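Local coordinates for protein hexokinase (Schistosoma mansoni, PDB 1BDG) that catalyses the ATP-dependent phosphorylation of glucose and other hexoses to hexose 6-phosphates, the entry step of glycolysis, at residues Arg326-Val331 against Tyr365-Val370; His343-Asp348 against Arg361-Ala366. All blocks are in the same frame, centred on the assembly; numbering follows the deposited sequence.

Interaction 1 of 2, residues Arg326-Val331 against Tyr365-Val370; sequences RYLTDV and YACEMV
L328 and V331 close on the sulfur of C367, which is the hub of this contact. CD2 of L328 lies 3.3 Å from C367 SG. CG1 of V331 lies 3.6 Å from the same SG and 4.1 Å from C367 CB. The sulfur is thus shared by two methyl groups, one from each branched side chain. C367 SG stands anti to its own carbonyl carbon (chi1 -74°), which carries it off the helix toward the methyls. All three residues are buried, and the contact across the two segments is apolar. Behind the methyls, the short helix 327-331 is only weakly bonded; V331 N reaches Y327 O at 3.2 Å. L328 and V331 are three positions apart on it, so both point toward helix 357-389. R326 to T329 probably belong to the ATP-binding site. Of these four, L328 is the residue that meets C367. T329 OG1 makes a weak hydrogen bond to F405 O. Further out, L328 also packs on V295 of helix 288-304, while V331 touches T342 and M345 of helix 340-349. On helix 357-389, V370 leans on L291, L294 and I298 of helix 288-304, and A366 meets L16 of helix 5-16.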
loop_
_atom_site.group_PDB
_atom_site.type_symbol
_atom_site.label_atom_id
_atom_site.label_comp_id
_atom_site.label_asym_id
_atom_site.label_seq_id
_atom_site.Cartn_x
_atom_site.Cartn_y
_atom_site.Cartn_z
ATOM N N ARG A 326 -4.883 5.864 12.485
ATOM C CA ARG A 326 -5.365 7.235 12.380
ATOM C C ARG A 326 -5.033 8.007 13.644
ATOM O O ARG A 326 -4.767 9.211 13.592
ATOM C CB ARG A 326 -6.869 7.258 12.140
ATOM C CG ARG A 326 -7.312 8.534 11.509
ATOM N N TYR A 327 -5.041 7.321 14.783
ATOM C CA TYR A 327 -4.722 7.974 16.038
ATOM C C TYR A 327 -3.270 8.452 15.945
ATOM O O TYR A 327 -2.967 9.596 16.301
ATOM C CB TYR A 327 -4.906 7.010 17.223
ATOM C CG TYR A 327 -6.292 6.405 17.327
ATOM C CD1 TYR A 327 -7.359 6.943 16.606
ATOM C CD2 TYR A 327 -6.530 5.268 18.106
ATOM C CE1 TYR A 327 -8.617 6.364 16.643
ATOM C CE2 TYR A 327 -7.802 4.669 18.156
ATOM C CZ TYR A 327 -8.836 5.227 17.410
ATOM O OH TYR A 327 -10.085 4.639 17.359
ATOM N N LEU A 328 -2.400 7.633 15.354
ATOM C CA LEU A 328 -0.988 7.980 15.244
ATOM C C LEU A 328 -0.735 9.295 14.500
ATOM O O LEU A 328 0.384 9.812 14.453
ATOM C CB LEU A 328 -0.213 6.834 14.606
ATOM C CG LEU A 328 -0.390 5.438 15.223
ATOM C CD1 LEU A 328 0.846 4.591 14.864
ATOM C CD2 LEU A 328 -0.579 5.506 16.740
ATOM N N THR A 329 -1.796 9.810 13.900
ATOM C CA THR A 329 -1.772 11.056 13.166
ATOM C C THR A 329 -1.786 12.208 14.172
ATOM O O THR A 329 -0.789 12.921 14.306
ATOM C CB THR A 329 -3.013 11.144 12.237
ATOM O OG1 THR A 329 -2.868 10.210 11.154
ATOM C CG2 THR A 329 -3.211 12.546 11.697
ATOM N N ASP A 330 -2.873 12.351 14.929
ATOM C CA ASP A 330 -2.963 13.446 15.892
ATOM C C ASP A 330 -1.812 13.412 16.894
ATOM O O ASP A 330 -1.147 14.429 17.148
ATOM C CB ASP A 330 -4.311 13.433 16.616
ATOM C CG ASP A 330 -5.475 13.840 15.710
ATOM O OD1 ASP A 330 -5.212 14.392 14.604
ATOM O OD2 ASP A 330 -6.654 13.611 16.111
ATOM N N VAL A 331 -1.534 12.216 17.401
ATOM C CA VAL A 331 -0.473 12.011 18.380
ATOM C C VAL A 331 0.859 12.628 17.961
ATOM O O VAL A 331 1.601 13.118 18.808
ATOM C CB VAL A 331 -0.268 10.522 18.636
ATOM C CG1 VAL A 331 0.756 10.318 19.717
ATOM C CG2 VAL A 331 -1.586 9.876 19.015
ATOM N N TYR A 365 6.004 8.256 22.614
ATOM C CA TYR A 365 7.321 7.789 22.217
ATOM C C TYR A 365 7.140 6.485 21.435
ATOM O O TYR A 365 7.790 6.265 20.412
ATOM C CB TYR A 365 8.182 7.571 23.458
ATOM C CG TYR A 365 9.607 7.183 23.169
ATOM C CD1 TYR A 365 10.525 8.119 22.708
ATOM C CD2 TYR A 365 10.043 5.875 23.387
ATOM C CE1 TYR A 365 11.848 7.764 22.475
ATOM C CE2 TYR A 365 11.356 5.506 23.156
ATOM C CZ TYR A 365 12.257 6.451 22.705
ATOM O OH TYR A 365 13.564 6.088 22.512
ATOM N N ALA A 366 6.234 5.632 21.897
ATOM C CA ALA A 366 5.970 4.384 21.205
ATOM C C ALA A 366 5.512 4.682 19.769
ATOM O O ALA A 366 6.016 4.078 18.832
ATOM C CB ALA A 366 4.939 3.557 21.975
ATOM N N CYS A 367 4.608 5.650 19.602
ATOM C CA CYS A 367 4.110 6.072 18.277
ATOM C C CYS A 367 5.254 6.566 17.388
ATOM O O CYS A 367 5.438 6.075 16.278
ATOM C CB CYS A 367 3.093 7.221 18.391
ATOM S SG CYS A 367 1.446 6.812 19.005
ATOM N N GLU A 368 5.959 7.595 17.863
ATOM C CA GLU A 368 7.105 8.188 17.171
ATOM C C GLU A 368 8.096 7.123 16.681
ATOM O O GLU A 368 8.563 7.181 15.548
ATOM C CB GLU A 368 7.837 9.172 18.109
ATOM C CG GLU A 368 9.165 9.680 17.556
ATOM C CD GLU A 368 10.071 10.311 18.617
ATOM O OE1 GLU A 368 10.641 9.572 19.458
ATOM O OE2 GLU A 368 10.245 11.549 18.587
ATOM N N MET A 369 8.427 6.165 17.542
ATOM C CA MET A 369 9.359 5.106 17.186
ATOM C C MET A 369 8.833 4.331 15.999
ATOM O O MET A 369 9.502 4.220 14.970
ATOM C CB MET A 369 9.582 4.133 18.350
ATOM C CG MET A 369 10.370 4.692 19.511
ATOM S SD MET A 369 11.825 5.571 18.996
ATOM C CE MET A 369 13.058 4.318 19.156
ATOM N N VAL A 370 7.612 3.832 16.136
ATOM C CA VAL A 370 6.987 3.048 15.093
ATOM C C VAL A 370 6.821 3.799 13.788
ATOM O O VAL A 370 7.153 3.286 12.736
ATOM C CB VAL A 370 5.625 2.521 15.559
ATOM C CG1 VAL A 370 4.896 1.807 14.421
ATOM C CG2 VAL A 370 5.830 1.592 16.763
#

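Interaction 2 of 2, residues His343-Asp348 against Arg361-Ala366; sequences HYMLTD and RIVRYA
V363 CG1 and the end of the M345 chain are brought together by their torsions. V363 CG1 lies anti to the backbone N (chi1 173°). M345 CG does the same (chi1 179°), and the chain runs on extended to the sulfur before bending at chi3 (100°). The bend swings CE against V363 CG1, at 3.9 Å. L346 takes a different path. It brings CD2 within 3.9 Å of V363 CG1 and 4.2 Å of V363 CG2. V363 CG1 is therefore touched by two methyls, one from each of two successive residues of helix 340-349. The M345 side chain crosses V363 at a slant, whereas those of L346 and V363 run past each other in opposite directions.

Within 343-348, Y344 O accepts an ordinary i to i+4 bond from D348 N at 2.7 Å. It also accepts from T347 OG1 at 3.2 Å, on the same face of its carbonyl plane. The hydroxyl stands well above that plane.

R364 is held from elsewhere: NH1 by a salt bridge to E332 OE2, NH2 by a hydrogen bond to D334 O. H343 ND1 is hydrogen-bonded to N360 OD1, a directional tie between helix 340-349 and helix 357-389 beside the contact. The three touching residues themselves meet through methyl groups alone. They join the two helices in the large subdomain by van der Waals contact and burial of apolar surface, which by themselves set no bond direction.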
loop_
_atom_site.group_PDB
_atom_site.type_symbol
_atom_site.label_atom_id
_atom_site.label_comp_id
_atom_site.label_asym_id
_atom_site.label_seq_id
_atom_site.Cartn_x
_atom_site.Cartn_y
_atom_site.Cartn_z
ATOM N N HIS A 343 -2.878 12.325 25.125
ATOM C CA HIS A 343 -3.792 12.274 26.260
ATOM C C HIS A 343 -5.240 12.019 25.837
ATOM O O HIS A 343 -5.878 11.068 26.297
ATOM C CB HIS A 343 -3.706 13.574 27.054
ATOM C CG HIS A 343 -4.498 13.560 28.317
ATOM N ND1 HIS A 343 -4.068 12.916 29.460
ATOM C CD2 HIS A 343 -5.699 14.100 28.619
ATOM C CE1 HIS A 343 -4.976 13.059 30.409
ATOM N NE2 HIS A 343 -5.976 13.774 29.922
ATOM N N TYR A 344 -5.752 12.862 24.957
ATOM C CA TYR A 344 -7.110 12.704 24.482
ATOM C C TYR A 344 -7.311 11.312 23.895
ATOM O O TYR A 344 -8.374 10.722 24.064
ATOM C CB TYR A 344 -7.445 13.781 23.437
ATOM C CG TYR A 344 -8.643 13.460 22.546
ATOM C CD1 TYR A 344 -8.498 12.662 21.401
ATOM C CD2 TYR A 344 -9.914 13.962 22.835
ATOM C CE1 TYR A 344 -9.581 12.373 20.575
ATOM C CE2 TYR A 344 -11.009 13.676 22.008
ATOM C CZ TYR A 344 -10.831 12.880 20.882
ATOM O OH TYR A 344 -11.905 12.585 20.069
ATOM N N MET A 345 -6.293 10.782 23.225
ATOM C CA MET A 345 -6.410 9.470 22.596
ATOM C C MET A 345 -6.656 8.368 23.595
ATOM O O MET A 345 -7.608 7.601 23.460
ATOM C CB MET A 345 -5.168 9.135 21.774
ATOM C CG MET A 345 -5.229 7.768 21.110
ATOM S SD MET A 345 -3.712 7.433 20.218
ATOM C CE MET A 345 -2.868 6.379 21.361
ATOM N N LEU A 346 -5.796 8.302 24.601
ATOM C CA LEU A 346 -5.904 7.282 25.627
ATOM C C LEU A 346 -7.289 7.277 26.279
ATOM O O LEU A 346 -7.945 6.232 26.334
ATOM C CB LEU A 346 -4.823 7.479 26.692
ATOM C CG LEU A 346 -3.335 7.487 26.313
ATOM C CD1 LEU A 346 -2.494 7.191 27.560
ATOM C CD2 LEU A 346 -3.060 6.446 25.225
ATOM N N THR A 347 -7.754 8.454 26.689
ATOM C CA THR A 347 -9.039 8.611 27.371
ATOM C C THR A 347 -10.295 8.582 26.488
ATOM O O THR A 347 -11.310 7.951 26.820
ATOM C CB THR A 347 -9.068 9.929 28.109
ATOM O OG1 THR A 347 -9.152 10.986 27.146
ATOM C CG2 THR A 347 -7.806 10.109 28.912
ATOM N N ASP A 348 -10.237 9.310 25.385
ATOM C CA ASP A 348 -11.351 9.394 24.467
ATOM C C ASP A 348 -11.516 8.316 23.397
ATOM O O ASP A 348 -12.632 7.795 23.202
ATOM C CB ASP A 348 -11.360 10.762 23.824
ATOM C CG ASP A 348 -12.252 11.704 24.540
ATOM O OD1 ASP A 348 -13.472 11.461 24.455
ATOM O OD2 ASP A 348 -11.742 12.657 25.189
ATOM N N ARG A 361 3.351 10.311 27.901
ATOM C CA ARG A 361 4.722 10.453 27.418
ATOM C C ARG A 361 5.239 9.137 26.813
ATOM O O ARG A 361 5.736 9.114 25.685
ATOM C CB ARG A 361 5.642 10.930 28.545
ATOM C CG ARG A 361 7.086 10.964 28.123
ATOM C CD ARG A 361 7.906 11.947 28.907
ATOM N NE ARG A 361 9.103 11.338 29.474
ATOM C CZ ARG A 361 10.066 12.024 30.080
ATOM N NH1 ARG A 361 9.966 13.353 30.181
ATOM N NH2 ARG A 361 11.099 11.386 30.624
ATOM N N ILE A 362 5.112 8.048 27.573
ATOM C CA ILE A 362 5.518 6.710 27.131
ATOM C C ILE A 362 4.815 6.346 25.817
ATOM O O ILE A 362 5.461 5.874 24.894
ATOM C CB ILE A 362 5.184 5.625 28.215
ATOM C CG1 ILE A 362 6.217 5.665 29.344
ATOM C CG2 ILE A 362 5.045 4.245 27.595
ATOM C CD1 ILE A 362 5.897 4.756 30.486
ATOM N N VAL A 363 3.511 6.611 25.722
ATOM C CA VAL A 363 2.750 6.287 24.516
ATOM C C VAL A 363 3.104 7.109 23.267
ATOM O O VAL A 363 3.090 6.576 22.158
ATOM C CB VAL A 363 1.219 6.295 24.786
ATOM C CG1 VAL A 363 0.435 6.131 23.501
ATOM C CG2 VAL A 363 0.855 5.155 25.704
ATOM N N ARG A 364 3.428 8.391 23.427
ATOM C CA ARG A 364 3.796 9.215 22.263
ATOM C C ARG A 364 5.168 8.777 21.730
ATOM O O ARG A 364 5.464 8.900 20.546
ATOM C CB ARG A 364 3.825 10.711 22.624
ATOM C CG ARG A 364 3.860 11.656 21.421
ATOM C CD ARG A 364 4.995 12.664 21.545
ATOM N NE ARG A 364 5.004 13.702 20.507
ATOM C CZ ARG A 364 5.200 13.484 19.203
ATOM N NH1 ARG A 364 5.397 12.245 18.744
ATOM N NH2 ARG A 364 5.229 14.519 18.352
ATOM N N TYR A 365 6.004 8.256 22.614
ATOM C CA TYR A 365 7.321 7.789 22.217
ATOM C C TYR A 365 7.140 6.485 21.435
ATOM O O TYR A 365 7.790 6.265 20.412
ATOM C CB TYR A 365 8.182 7.571 23.458
ATOM C CG TYR A 365 9.607 7.183 23.169
ATOM C CD1 TYR A 365 10.525 8.119 22.708
ATOM C CD2 TYR A 365 10.043 5.875 23.387
ATOM C CE1 TYR A 365 11.848 7.764 22.475
ATOM C CE2 TYR A 365 11.356 5.506 23.156
ATOM C CZ TYR A 365 12.257 6.451 22.705
ATOM O OH TYR A 365 13.564 6.088 22.512
ATOM N N ALA A 366 6.234 5.632 21.897
ATOM C CA ALA A 366 5.970 4.384 21.205
ATOM C C ALA A 366 5.512 4.682 19.769
ATOM O O ALA A 366 6.016 4.078 18.832
ATOM C CB ALA A 366 4.939 3.557 21.975
#

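How the interactions relate
Both interactions are buried and apolar, and both use helix 357-389, where their segments share Y365 and A366. C367 serves interaction 1 and V363 serves interaction 2, one turn apart. Interaction 1 lies nearer the centre of the chain, and its L328 probably belongs to the ATP-binding site. Interaction 2 lies farther out, and its helices also carry exposed residues that do not touch across it. The first is a sulfur-methyl contact, the second methyl-methyl. The two partner helices, 327-331 and 340-349, follow each other in the chain. They also touch directly: M345 SD lies 3.3 Å from Y327 CB and 3.5 Å from V331 CG2, which joins the two contacts into one apolar cluster.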